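Local coordinates for protein UDP-galactopyranose mutase (Deinococcus radiodurans, PDB 3HDQ) that probably interconverts UDP-galactopyranose and UDP-galactofuranose with a bound FAD, and binds UDP-galactopyranose while the flavin is oxidised, at residues G38-V43 with T360-L365; Y82-F87 with S321-Y326; V111-D116 with L120-N125; Y179-K182 with D187-E190. All coordinates share one frame; numbering follows the deposited sequence.

Contact 1: G38-V43 with T360-L365; sequences GFAGSV and TFVGRL. With FAD (flavin-adenine dinucleotide), chain L.
The first turn of helix 39-50 comes down on the loop after strand 359-361 where A40 and G363 bring their CA atoms to 5.2 Å. The side-chain contact rests on one methyl group. A40 CB sits 3.8 Å from V362 O and 3.9 Å from G363 CA, and V362 CG1 flanks it at 4.3 Å. G363 presents only its CA here, leaving room for the A40 methyl and for a phosphate oxygen beside it. No hydrogen bond joins the two segments directly; the FAD pyrophosphate bridges them instead. A40 N donates to FAD O1P at 2.9 Å with an N-H...O angle of 164°, while R364 N reaches FAD O2P of the same phosphorus at 3.1 Å and 151°. G36, G38 and G41 fit the GxGxxG pattern of a Rossmann-type dinucleotide fold, in which the helix after the first strand points its N-terminal end at the pyrophosphate; G38 is the N-cap, and its O takes up S42 N in the first helical turn. The positive end of the helix dipole would be expected to favour the phosphate charge. The R364 chain starts out extended and bends at chi3 (-82°), which lays one face of its guanidinium over FAD C1', with NH2 3.4 Å from that carbon. NH1 and NH2 are held in this position by the carbonyls of Y334 and Y371. On the helix side the F39 ring turns its edge to FAD O4' and meets F226 edge-to-face.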
# COMPACT_ATOMS: atom_id res chain seq x y z
N GLY A 38 -4.90 4.88 -12.78
CA GLY A 38 -5.38 3.57 -13.20
C GLY A 38 -4.52 3.04 -14.32
O GLY A 38 -3.40 3.53 -14.53
N PHE A 39 -5.01 2.06 -15.07
CA PHE A 39 -4.24 1.55 -16.18
C PHE A 39 -3.90 2.65 -17.18
O PHE A 39 -2.78 2.70 -17.67
CB PHE A 39 -4.96 0.40 -16.88
CG PHE A 39 -4.71 -0.92 -16.24
CD1 PHE A 39 -5.63 -1.45 -15.34
CD2 PHE A 39 -3.54 -1.62 -16.51
CE1 PHE A 39 -5.39 -2.66 -14.74
CE2 PHE A 39 -3.30 -2.84 -15.90
CZ PHE A 39 -4.23 -3.36 -15.01
N ALA A 40 -4.86 3.52 -17.47
CA ALA A 40 -4.65 4.55 -18.49
C ALA A 40 -3.49 5.47 -18.14
O ALA A 40 -2.54 5.63 -18.91
CB ALA A 40 -5.93 5.36 -18.71
N GLY A 41 -3.56 6.09 -16.96
CA GLY A 41 -2.51 6.99 -16.55
C GLY A 41 -1.15 6.34 -16.34
O GLY A 41 -0.12 6.88 -16.74
N SER A 42 -1.15 5.17 -15.70
CA SER A 42 0.09 4.52 -15.29
C SER A 42 0.88 3.98 -16.47
O SER A 42 2.10 4.01 -16.45
CB SER A 42 -0.21 3.38 -14.30
OG SER A 42 -0.83 3.89 -13.15
N VAL A 43 0.19 3.47 -17.48
CA VAL A 43 0.89 2.96 -18.66
C VAL A 43 1.55 4.13 -19.38
O VAL A 43 2.69 4.03 -19.81
CB VAL A 43 -0.06 2.23 -19.62
CG1 VAL A 43 0.64 1.98 -20.97
CG2 VAL A 43 -0.51 0.91 -19.02
N THR A 360 -4.68 15.39 -23.81
CA THR A 360 -5.16 14.17 -24.45
C THR A 360 -5.94 13.25 -23.50
O THR A 360 -5.56 13.04 -22.35
CB THR A 360 -4.08 13.43 -25.32
OG1 THR A 360 -4.08 12.03 -25.03
CG2 THR A 360 -2.71 13.99 -25.11
N PHE A 361 -7.05 12.75 -24.01
CA PHE A 361 -8.00 11.98 -23.22
C PHE A 361 -7.82 10.49 -23.50
O PHE A 361 -7.72 10.08 -24.66
CB PHE A 361 -9.44 12.44 -23.55
CG PHE A 361 -9.71 13.87 -23.18
CD1 PHE A 361 -9.13 14.91 -23.89
CD2 PHE A 361 -10.55 14.18 -22.12
CE1 PHE A 361 -9.36 16.22 -23.54
CE2 PHE A 361 -10.80 15.49 -21.77
CZ PHE A 361 -10.20 16.51 -22.49
N VAL A 362 -7.74 9.70 -22.43
CA VAL A 362 -7.46 8.27 -22.55
C VAL A 362 -8.17 7.51 -21.44
O VAL A 362 -8.23 7.99 -20.31
CB VAL A 362 -5.96 7.94 -22.40
CG1 VAL A 362 -5.68 6.51 -22.84
CG2 VAL A 362 -5.10 8.93 -23.18
N GLY A 363 -8.69 6.33 -21.76
CA GLY A 363 -9.20 5.42 -20.75
C GLY A 363 -10.71 5.26 -20.77
O GLY A 363 -11.41 5.97 -21.50
N ARG A 364 -11.21 4.34 -19.95
CA ARG A 364 -12.64 4.04 -19.94
C ARG A 364 -13.51 5.29 -19.73
O ARG A 364 -14.47 5.51 -20.46
CB ARG A 364 -12.99 2.97 -18.90
CG ARG A 364 -14.49 2.78 -18.73
CD ARG A 364 -14.89 1.86 -17.55
NE ARG A 364 -14.80 0.45 -17.90
CZ ARG A 364 -15.58 -0.51 -17.40
NH1 ARG A 364 -16.52 -0.23 -16.51
NH2 ARG A 364 -15.40 -1.76 -17.78
N LEU A 365 -13.18 6.10 -18.72
CA LEU A 365 -14.02 7.25 -18.34
C LEU A 365 -13.86 8.44 -19.27
O LEU A 365 -14.84 9.10 -19.62
CB LEU A 365 -13.68 7.70 -16.92
CG LEU A 365 -13.83 6.59 -15.89
CD1 LEU A 365 -13.52 7.13 -14.50
CD2 LEU A 365 -15.24 6.03 -15.97
PA FAD L . -9.79 4.11 -13.80
O1A FAD L . -9.41 2.94 -13.11
O2A FAD L . -11.12 4.43 -13.49
O5B FAD L . -8.83 5.23 -13.32
C5B FAD L . -9.02 6.57 -13.57
C4B FAD L . -8.49 7.31 -12.37
O4B FAD L . -8.63 8.67 -12.56
C3B FAD L . -9.34 6.96 -11.17
O3B FAD L . -8.62 6.30 -10.18
C2B FAD L . -9.82 8.28 -10.66
O2B FAD L . -9.71 8.31 -9.29
C1B FAD L . -8.91 9.26 -11.34
N9A FAD L . -9.52 10.58 -11.44
C8A FAD L . -10.69 10.92 -11.99
N7A FAD L . -10.88 12.21 -11.86
C5A FAD L . -9.83 12.73 -11.23
C6A FAD L . -9.49 14.00 -10.83
N6A FAD L . -10.19 15.01 -11.21
N1A FAD L . -8.33 14.23 -10.19
C2A FAD L . -7.50 13.20 -9.92
N3A FAD L . -7.83 11.95 -10.31
C4A FAD L . -8.98 11.71 -10.94
N1 FAD L . -11.73 -5.31 -16.55
C2 FAD L . -11.23 -6.49 -16.92
O2 FAD L . -10.46 -6.58 -17.83
N3 FAD L . -11.62 -7.58 -16.25
C4 FAD L . -12.49 -7.48 -15.21
O4 FAD L . -12.84 -8.44 -14.61
C4X FAD L . -12.98 -6.28 -14.87
N5 FAD L . -13.86 -6.20 -13.84
C5X FAD L . -14.36 -4.99 -13.49
C6 FAD L . -15.24 -4.92 -12.44
C7 FAD L . -15.74 -3.70 -12.08
C7M FAD L . -16.70 -3.61 -10.96
C8 FAD L . -15.37 -2.57 -12.74
C8M FAD L . -15.95 -1.28 -12.30
C9 FAD L . -14.47 -2.65 -13.79
C9A FAD L . -13.96 -3.86 -14.18
N10 FAD L . -13.07 -3.96 -15.21
C10 FAD L . -12.60 -5.18 -15.54
C1' FAD L . -12.72 -2.79 -16.05
C2' FAD L . -11.53 -2.01 -15.53
O2' FAD L . -11.90 -1.53 -14.28
C3' FAD L . -11.15 -0.82 -16.40
O3' FAD L . -10.72 -1.15 -17.65
C4' FAD L . -9.90 -0.19 -15.91
O4' FAD L . -9.90 -0.44 -14.54
C5' FAD L . -9.95 1.27 -16.27
O5' FAD L . -8.73 1.91 -16.29
P FAD L . -8.72 3.46 -16.38
O1P FAD L . -7.41 3.92 -16.14
O2P FAD L . -9.10 3.80 -17.70
O3P FAD L . -9.75 4.02 -15.36

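Contact 2: Y82-F87 with S321-Y326; sequences YGPHIF and SVVYEY. With FAD (flavin-adenine dinucleotide), chain L.
The P84 ring meets the E325 carboxylate through its CD corner, 3.2 Å from E325 OE1, the two side chains arriving from opposite directions, while the neighbouring H85 ring lies against the flavin. One face of the imidazole has FAD C5X 3.7 Å above it, over the ring centre; Y82 O and G83 O are at its edge, in plane. H85 ND1 donates to G83 O at 2.7 Å, in the imidazole plane but 46° out of the carbonyl plane. H85 NE2 shares a hydrogen bond with FAD O2', so both ring nitrogens fix the rotation of the imidazole. I86 reads the pyrimidine end of the flavin with its backbone: its N donates to FAD O4 at 2.9 Å, and its O accepts from FAD N3. At the other end, E325 OE2 comes within 3.8 Å of the methyl FAD C7M. E325 OE1 forms a salt bridge with NE of R305, linking the carboxylate beside the flavin methyl to a substrate-binding residue. The loop between strands 78-79 and 88-89 thus abuts strand 320-336, where V323 adds an apolar touch to P84; that strand runs between antiparallel neighbours 305-308 and 274-284.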
# COMPACT_ATOMS: atom_id res chain seq x y z
N TYR A 82 -12.87 -2.50 -5.36
CA TYR A 82 -13.87 -2.02 -6.33
C TYR A 82 -14.45 -3.11 -7.22
O TYR A 82 -14.77 -2.87 -8.40
CB TYR A 82 -13.29 -0.91 -7.21
CG TYR A 82 -12.61 0.18 -6.43
CD1 TYR A 82 -11.23 0.19 -6.27
CD2 TYR A 82 -13.35 1.20 -5.84
CE1 TYR A 82 -10.60 1.18 -5.53
CE2 TYR A 82 -12.73 2.21 -5.11
CZ TYR A 82 -11.35 2.19 -4.95
OH TYR A 82 -10.72 3.18 -4.23
N GLY A 83 -14.61 -4.31 -6.67
CA GLY A 83 -15.19 -5.41 -7.42
C GLY A 83 -14.14 -6.28 -8.08
O GLY A 83 -13.00 -5.86 -8.27
N PRO A 84 -14.52 -7.50 -8.45
CA PRO A 84 -13.56 -8.48 -8.97
C PRO A 84 -12.94 -8.00 -10.28
O PRO A 84 -13.67 -7.63 -11.20
CB PRO A 84 -14.44 -9.70 -9.25
CG PRO A 84 -15.81 -9.12 -9.51
CD PRO A 84 -15.92 -7.92 -8.63
N HIS A 85 -11.61 -7.99 -10.35
CA HIS A 85 -10.92 -7.71 -11.61
C HIS A 85 -10.12 -8.92 -12.11
O HIS A 85 -9.10 -9.30 -11.53
CB HIS A 85 -10.01 -6.50 -11.44
CG HIS A 85 -10.77 -5.21 -11.39
ND1 HIS A 85 -11.74 -4.96 -10.44
CD2 HIS A 85 -10.72 -4.11 -12.18
CE1 HIS A 85 -12.26 -3.76 -10.65
NE2 HIS A 85 -11.65 -3.22 -11.69
N ILE A 86 -10.62 -9.54 -13.18
CA ILE A 86 -9.97 -10.72 -13.75
C ILE A 86 -9.25 -10.33 -15.05
O ILE A 86 -9.88 -9.87 -16.01
CB ILE A 86 -10.99 -11.87 -14.03
CG1 ILE A 86 -11.66 -12.37 -12.74
CG2 ILE A 86 -10.31 -13.04 -14.69
CD1 ILE A 86 -12.74 -11.48 -12.19
N PHE A 87 -7.92 -10.48 -15.09
CA PHE A 87 -7.20 -10.07 -16.28
C PHE A 87 -7.29 -11.09 -17.41
O PHE A 87 -7.09 -12.28 -17.20
CB PHE A 87 -5.72 -9.74 -16.01
CG PHE A 87 -5.01 -9.24 -17.23
CD1 PHE A 87 -5.13 -7.91 -17.62
CD2 PHE A 87 -4.28 -10.10 -18.04
CE1 PHE A 87 -4.51 -7.45 -18.77
CE2 PHE A 87 -3.65 -9.65 -19.19
CZ PHE A 87 -3.77 -8.31 -19.56
N SER A 321 -12.85 -13.93 2.11
CA SER A 321 -13.52 -12.65 1.94
C SER A 321 -14.26 -12.56 0.61
O SER A 321 -13.75 -12.96 -0.44
CB SER A 321 -12.52 -11.49 2.04
OG SER A 321 -12.00 -11.39 3.34
N VAL A 322 -15.47 -12.01 0.67
CA VAL A 322 -16.31 -11.87 -0.50
C VAL A 322 -16.83 -10.44 -0.62
O VAL A 322 -16.83 -9.68 0.35
CB VAL A 322 -17.53 -12.82 -0.43
CG1 VAL A 322 -17.08 -14.25 -0.27
CG2 VAL A 322 -18.46 -12.41 0.71
N VAL A 323 -17.29 -10.08 -1.82
CA VAL A 323 -17.92 -8.80 -2.06
C VAL A 323 -19.25 -8.95 -2.81
O VAL A 323 -19.35 -9.70 -3.79
CB VAL A 323 -17.00 -7.84 -2.86
CG1 VAL A 323 -16.73 -8.40 -4.26
CG2 VAL A 323 -17.62 -6.46 -2.94
N TYR A 324 -20.26 -8.23 -2.33
CA TYR A 324 -21.56 -8.08 -3.00
C TYR A 324 -21.65 -6.71 -3.67
O TYR A 324 -21.41 -5.69 -3.03
CB TYR A 324 -22.69 -8.19 -1.97
CG TYR A 324 -22.83 -9.57 -1.35
CD1 TYR A 324 -23.75 -10.48 -1.84
CD2 TYR A 324 -22.04 -9.95 -0.27
CE1 TYR A 324 -23.88 -11.74 -1.28
CE2 TYR A 324 -22.16 -11.21 0.30
CZ TYR A 324 -23.08 -12.10 -0.21
OH TYR A 324 -23.21 -13.35 0.34
N GLU A 325 -22.01 -6.69 -4.95
CA GLU A 325 -22.15 -5.43 -5.68
C GLU A 325 -23.60 -4.97 -5.85
O GLU A 325 -24.44 -5.70 -6.40
CB GLU A 325 -21.52 -5.54 -7.07
CG GLU A 325 -20.04 -5.70 -7.10
CD GLU A 325 -19.55 -6.07 -8.48
OE1 GLU A 325 -19.03 -7.19 -8.64
OE2 GLU A 325 -19.71 -5.25 -9.41
N TYR A 326 -23.88 -3.75 -5.41
CA TYR A 326 -25.18 -3.13 -5.63
C TYR A 326 -25.06 -1.99 -6.65
O TYR A 326 -24.35 -1.01 -6.42
CB TYR A 326 -25.74 -2.59 -4.32
CG TYR A 326 -25.89 -3.63 -3.22
CD1 TYR A 326 -24.77 -4.18 -2.59
CD2 TYR A 326 -27.15 -4.05 -2.80
CE1 TYR A 326 -24.91 -5.13 -1.59
CE2 TYR A 326 -27.30 -5.00 -1.79
CZ TYR A 326 -26.18 -5.54 -1.19
OH TYR A 326 -26.33 -6.48 -0.18
PA FAD L . -9.79 4.11 -13.80
O1A FAD L . -9.41 2.94 -13.11
O2A FAD L . -11.12 4.43 -13.49
O5B FAD L . -8.83 5.23 -13.32
C5B FAD L . -9.02 6.57 -13.57
C4B FAD L . -8.49 7.31 -12.37
O4B FAD L . -8.63 8.67 -12.56
C3B FAD L . -9.34 6.96 -11.17
O3B FAD L . -8.62 6.30 -10.18
C2B FAD L . -9.82 8.28 -10.66
O2B FAD L . -9.71 8.31 -9.29
C1B FAD L . -8.91 9.26 -11.34
N9A FAD L . -9.52 10.58 -11.44
C8A FAD L . -10.69 10.92 -11.99
N7A FAD L . -10.88 12.21 -11.86
C5A FAD L . -9.83 12.73 -11.23
C6A FAD L . -9.49 14.00 -10.83
N6A FAD L . -10.19 15.01 -11.21
N1A FAD L . -8.33 14.23 -10.19
C2A FAD L . -7.50 13.20 -9.92
N3A FAD L . -7.83 11.95 -10.31
C4A FAD L . -8.98 11.71 -10.94
N1 FAD L . -11.73 -5.31 -16.55
C2 FAD L . -11.23 -6.49 -16.92
O2 FAD L . -10.46 -6.58 -17.83
N3 FAD L . -11.62 -7.58 -16.25
C4 FAD L . -12.49 -7.48 -15.21
O4 FAD L . -12.84 -8.44 -14.61
C4X FAD L . -12.98 -6.28 -14.87
N5 FAD L . -13.86 -6.20 -13.84
C5X FAD L . -14.36 -4.99 -13.49
C6 FAD L . -15.24 -4.92 -12.44
C7 FAD L . -15.74 -3.70 -12.08
C7M FAD L . -16.70 -3.61 -10.96
C8 FAD L . -15.37 -2.57 -12.74
C8M FAD L . -15.95 -1.28 -12.30
C9 FAD L . -14.47 -2.65 -13.79
C9A FAD L . -13.96 -3.86 -14.18
N10 FAD L . -13.07 -3.96 -15.21
C10 FAD L . -12.60 -5.18 -15.54
C1' FAD L . -12.72 -2.79 -16.05
C2' FAD L . -11.53 -2.01 -15.53
O2' FAD L . -11.90 -1.53 -14.28
C3' FAD L . -11.15 -0.82 -16.40
O3' FAD L . -10.72 -1.15 -17.65
C4' FAD L . -9.90 -0.19 -15.91
O4' FAD L . -9.90 -0.44 -14.54
C5' FAD L . -9.95 1.27 -16.27
O5' FAD L . -8.73 1.91 -16.29
P FAD L . -8.72 3.46 -16.38
O1P FAD L . -7.41 3.92 -16.14
O2P FAD L . -9.10 3.80 -17.70
O3P FAD L . -9.75 4.02 -15.36

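Contact 3: V111-D116 with L120-N125; sequences VLASVD and LPIPIN
A beta hairpin brings V111, L112 and A113 against I122, P121 and L120, its arms twisted so that the N-to-C directions of the short strands make 122°. A113 and L120 form the antiparallel hydrogen-bonded pair: A113 N donates to L120 O at 2.6 Å, and L120 N returns a nearly straight bond to A113 O at 2.9 Å. L112 faces P121 as a non-hydrogen-bonded pair, its CA-H directed at L120 O and its CD1 lying 4.0 Å from P121 N. Pairing then loosens: the bond from I122 N to V111 O is weak at 3.4 Å. A water accepts from V111 N and lies 2.8 Å from I122 O, the carbonyl of the cis peptide to P123. V111 and I122 point the same way, side by side, with V111 CG1 3.6 Å from I122 CG2. With CG1 anti to the backbone N (chi1 179°), the CG2 branch of I122 is the one that meets the other strand, also lying 4.0 Å from A113 CB, while the end of the chain leads away. I122 itself touches the bound substrate. Strand 118-122 forms the outer edge of the mixed sheet and 111-115 runs parallel to 294-296, while F175 of helix 159-184 covers A113 and V115, and helix 126-133 packs on L120.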
# COMPACT_ATOMS: atom_id res chain seq x y z
N VAL A 111 -18.07 -18.35 -14.09
CA VAL A 111 -19.21 -17.72 -13.45
C VAL A 111 -20.42 -18.64 -13.54
O VAL A 111 -20.66 -19.29 -14.56
CB VAL A 111 -19.53 -16.37 -14.12
CG1 VAL A 111 -20.71 -15.68 -13.41
CG2 VAL A 111 -18.27 -15.48 -14.17
N LEU A 112 -21.18 -18.70 -12.45
CA LEU A 112 -22.42 -19.44 -12.42
C LEU A 112 -23.58 -18.48 -12.23
O LEU A 112 -23.49 -17.54 -11.43
CB LEU A 112 -22.40 -20.48 -11.30
CG LEU A 112 -22.13 -21.97 -11.56
CD1 LEU A 112 -21.35 -22.24 -12.83
CD2 LEU A 112 -21.41 -22.58 -10.35
N ALA A 113 -24.67 -18.68 -12.96
CA ALA A 113 -25.85 -17.84 -12.78
C ALA A 113 -26.91 -18.59 -11.98
O ALA A 113 -27.18 -19.75 -12.24
CB ALA A 113 -26.41 -17.41 -14.13
N SER A 114 -27.49 -17.90 -11.00
CA SER A 114 -28.54 -18.48 -10.19
C SER A 114 -29.90 -18.27 -10.86
O SER A 114 -30.43 -17.16 -10.92
CB SER A 114 -28.53 -17.86 -8.79
OG SER A 114 -29.59 -18.36 -8.01
N VAL A 115 -30.45 -19.36 -11.38
CA VAL A 115 -31.67 -19.32 -12.17
C VAL A 115 -32.47 -20.56 -11.83
O VAL A 115 -31.93 -21.67 -11.84
CB VAL A 115 -31.33 -19.33 -13.68
CG1 VAL A 115 -32.55 -19.72 -14.51
CG2 VAL A 115 -30.78 -17.97 -14.12
N ASP A 116 -33.75 -20.38 -11.52
CA ASP A 116 -34.59 -21.51 -11.12
C ASP A 116 -33.94 -22.32 -9.99
O ASP A 116 -34.01 -23.55 -9.98
CB ASP A 116 -34.87 -22.44 -12.32
CG ASP A 116 -35.79 -21.80 -13.37
OD1 ASP A 116 -36.30 -20.69 -13.11
OD2 ASP A 116 -35.99 -22.41 -14.44
N LEU A 120 -26.04 -22.38 -12.85
CA LEU A 120 -25.87 -22.77 -14.24
C LEU A 120 -24.81 -21.92 -14.91
O LEU A 120 -24.70 -20.74 -14.62
CB LEU A 120 -27.20 -22.61 -14.97
CG LEU A 120 -28.13 -23.82 -15.15
CD1 LEU A 120 -27.83 -24.91 -14.14
CD2 LEU A 120 -29.59 -23.39 -15.10
N PRO A 121 -24.04 -22.50 -15.84
CA PRO A 121 -23.01 -21.73 -16.53
C PRO A 121 -23.57 -20.54 -17.30
O PRO A 121 -24.58 -20.66 -18.01
CB PRO A 121 -22.42 -22.75 -17.53
CG PRO A 121 -22.81 -24.08 -17.00
CD PRO A 121 -24.11 -23.89 -16.31
N ILE A 122 -22.93 -19.39 -17.13
CA ILE A 122 -23.10 -18.24 -18.01
C ILE A 122 -21.67 -17.89 -18.40
O ILE A 122 -20.80 -17.86 -17.54
CB ILE A 122 -23.79 -17.06 -17.29
CG1 ILE A 122 -23.95 -15.86 -18.22
CG2 ILE A 122 -23.03 -16.65 -16.03
CD1 ILE A 122 -25.22 -15.89 -19.02
N PRO A 123 -21.40 -17.68 -19.70
CA PRO A 123 -22.27 -17.67 -20.88
C PRO A 123 -23.18 -18.90 -20.99
O PRO A 123 -22.78 -19.99 -20.59
CB PRO A 123 -21.28 -17.68 -22.05
CG PRO A 123 -20.03 -17.17 -21.52
CD PRO A 123 -19.98 -17.56 -20.07
N ILE A 124 -24.38 -18.71 -21.54
CA ILE A 124 -25.27 -19.84 -21.83
C ILE A 124 -24.56 -20.82 -22.75
O ILE A 124 -24.00 -20.41 -23.78
CB ILE A 124 -26.58 -19.36 -22.50
CG1 ILE A 124 -27.37 -18.45 -21.55
CG2 ILE A 124 -27.41 -20.56 -22.98
CD1 ILE A 124 -28.67 -17.91 -22.11
N ASN A 125 -24.55 -22.10 -22.39
CA ASN A 125 -23.99 -23.13 -23.25
C ASN A 125 -24.83 -24.41 -23.30
O ASN A 125 -25.93 -24.46 -22.74
CB ASN A 125 -22.54 -23.45 -22.87
CG ASN A 125 -22.42 -24.24 -21.57
OD1 ASN A 125 -23.42 -24.73 -21.03
ND2 ASN A 125 -21.20 -24.37 -21.07
O HOH W 1 -18.19 -18.56 -16.87

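Contact 4: Y179-K182 with D187-E190; sequences YTRK and DPSE. With GDU (galactose-uridine-5'-diphosphate), chain K.
R181 and D187 run side by side, pointing the same way, and the guanidinium takes the carboxylate side-on. NE and NH2 both donate to one oxygen: R181 NE to D187 OD1 and R181 NH2 to D187 OD1 are each 2.9 Å. That oxygen lies in the guanidinium plane, and the carboxylate is turned 56° from it. NE meets the anti lone pair of OD1, whereas NH2 comes nearly head-on to the OD1 C-O bond. The second oxygen is engaged too. S189 N and S189 OG approach D187 OD2 from opposite faces of the carboxylate, each at 2.8 Å, the amide closing an Asx turn. Four hydrogen bonds therefore pin the D187 group, which should favour its charged form. E190 OE1 folds back to accept from D187 N, at the start of the 3-10 turn 188-190. Nearer the ligand, the T180 methyl crosses the P188 ring, with T180 CG2 3.7 Å from P188 CG. T180 OG1 stands anti to the carbonyl carbon (chi1 -54°), which turns the hydroxyl to the nucleotide and leaves CG2 for P188; OG1 accepts from GDU O2D at 3.0 Å and also bonds to F176 O. Y179 presents one ring face to the uracil, whose C4 is 3.7 Å above the plane and offset toward the rim. The arrangement is an Asx turn whose aspartate also carries a salt bridge to helix 159-184, the helix that supplies Y179 and T180 to the uridine-binding site.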
# COMPACT_ATOMS: atom_id res chain seq x y z
N TYR A 179 -31.10 -9.18 -15.10
CA TYR A 179 -29.75 -8.75 -14.71
C TYR A 179 -29.48 -7.34 -15.21
O TYR A 179 -29.06 -6.45 -14.45
CB TYR A 179 -28.70 -9.71 -15.28
CG TYR A 179 -27.30 -9.44 -14.76
CD1 TYR A 179 -26.76 -10.24 -13.76
CD2 TYR A 179 -26.53 -8.39 -15.26
CE1 TYR A 179 -25.49 -10.00 -13.26
CE2 TYR A 179 -25.26 -8.14 -14.77
CZ TYR A 179 -24.74 -8.95 -13.78
OH TYR A 179 -23.49 -8.74 -13.28
N THR A 180 -29.74 -7.16 -16.51
CA THR A 180 -29.58 -5.89 -17.18
C THR A 180 -30.40 -4.77 -16.54
O THR A 180 -29.87 -3.71 -16.21
CB THR A 180 -29.90 -6.02 -18.67
OG1 THR A 180 -29.11 -7.09 -19.23
CG2 THR A 180 -29.59 -4.73 -19.41
N ARG A 181 -31.69 -5.02 -16.32
CA ARG A 181 -32.54 -4.02 -15.67
C ARG A 181 -31.94 -3.61 -14.34
O ARG A 181 -31.90 -2.42 -14.01
CB ARG A 181 -33.96 -4.56 -15.45
CG ARG A 181 -34.78 -4.73 -16.75
CD ARG A 181 -36.20 -5.27 -16.49
NE ARG A 181 -36.98 -5.27 -17.73
CZ ARG A 181 -38.26 -5.62 -17.83
NH1 ARG A 181 -38.92 -6.01 -16.75
NH2 ARG A 181 -38.88 -5.58 -19.00
N LYS A 182 -31.47 -4.60 -13.59
CA LYS A 182 -30.91 -4.34 -12.26
C LYS A 182 -29.57 -3.58 -12.34
O LYS A 182 -29.37 -2.59 -11.63
CB LYS A 182 -30.77 -5.65 -11.48
CG LYS A 182 -30.46 -5.46 -10.00
CD LYS A 182 -30.77 -6.73 -9.19
CE LYS A 182 -29.90 -7.91 -9.61
NZ LYS A 182 -30.19 -9.12 -8.79
N ASP A 187 -34.03 -1.19 -19.32
CA ASP A 187 -34.33 -2.43 -20.02
C ASP A 187 -33.30 -2.58 -21.13
O ASP A 187 -32.80 -1.57 -21.64
CB ASP A 187 -35.74 -2.40 -20.63
CG ASP A 187 -36.14 -3.73 -21.26
OD1 ASP A 187 -36.67 -4.60 -20.54
OD2 ASP A 187 -35.93 -3.91 -22.49
N PRO A 188 -32.96 -3.83 -21.50
CA PRO A 188 -32.03 -4.06 -22.62
C PRO A 188 -32.48 -3.38 -23.91
O PRO A 188 -31.65 -3.14 -24.78
CB PRO A 188 -32.07 -5.58 -22.78
CG PRO A 188 -32.40 -6.09 -21.44
CD PRO A 188 -33.33 -5.08 -20.83
N SER A 189 -33.77 -3.11 -24.05
CA SER A 189 -34.26 -2.40 -25.24
C SER A 189 -33.67 -0.99 -25.30
O SER A 189 -33.50 -0.43 -26.39
CB SER A 189 -35.79 -2.34 -25.25
OG SER A 189 -36.29 -1.66 -24.11
N GLU A 190 -33.34 -0.43 -24.14
CA GLU A 190 -32.79 0.92 -24.03
C GLU A 190 -31.26 0.99 -24.05
O GLU A 190 -30.68 2.04 -23.79
CB GLU A 190 -33.32 1.60 -22.77
CG GLU A 190 -34.85 1.71 -22.71
CD GLU A 190 -35.35 2.04 -21.31
OE1 GLU A 190 -35.20 1.19 -20.40
OE2 GLU A 190 -35.90 3.15 -21.13
N1 GDU K . -25.34 -9.81 -18.50
C2 GDU K . -26.34 -10.40 -18.05
N3 GDU K . -26.57 -11.41 -17.31
C4 GDU K . -25.45 -12.00 -16.87
C5 GDU K . -24.15 -11.43 -17.30
C6 GDU K . -24.15 -10.34 -18.09
O2 GDU K . -27.55 -9.78 -18.47
O4 GDU K . -25.50 -12.97 -16.12
C1D GDU K . -25.39 -8.63 -19.32
C2D GDU K . -25.60 -7.26 -18.63
O2D GDU K . -26.22 -6.31 -19.49
C3D GDU K . -24.17 -6.90 -18.30
C4D GDU K . -23.52 -7.25 -19.64
O4D GDU K . -24.20 -8.42 -20.10
O3D GDU K . -24.06 -5.52 -17.96
C5D GDU K . -22.00 -7.25 -19.68
O5D GDU K . -21.64 -8.30 -18.77
PA GDU K . -20.29 -8.26 -17.91
O1A GDU K . -20.07 -9.62 -17.34
O2A GDU K . -19.18 -7.94 -18.83
O3A GDU K . -20.43 -7.26 -16.69
PB GDU K . -19.19 -6.53 -16.04
O1B GDU K . -19.86 -5.71 -15.00
O2B GDU K . -18.43 -5.60 -16.90
O3B GDU K . -18.19 -7.52 -15.26
C1' GDU K . -16.84 -7.39 -14.80
C2' GDU K . -15.88 -7.72 -15.96
C3' GDU K . -16.39 -9.05 -16.56
C4' GDU K . -16.14 -10.18 -15.51
C5' GDU K . -16.78 -9.74 -14.16
C6' GDU K . -16.35 -10.64 -12.96
O2' GDU K . -15.80 -6.64 -16.91
O3' GDU K . -15.71 -9.29 -17.82
O4' GDU K . -14.71 -10.36 -15.39
O5' GDU K . -16.66 -8.36 -13.73
O6' GDU K . -17.35 -11.64 -12.63

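How the contacts relate
Contacts 1 and 2 share one FAD molecule although their centres are 21 Å apart on opposite sides of the chain's centre: contact 1 receives the pyrophosphate at the five-stranded parallel sheet, contact 2 the flavin. Contacts 2 and 3 reach the same mixed sheet, through strand 320-336 and the hairpin 111-122, with centres 18 Å apart. Contact 4, on the C-terminal part of helix 159-184 and the turn after it, has its centre another 18 Å from that of contact 3. Along the chain, contact 1 spans all the others, contact 2 spans contacts 3 and 4, and those two follow in series. Contacts 2, 3 and 4 all border the substrate, so the set leads from cofactor phosphate through flavin to uridine.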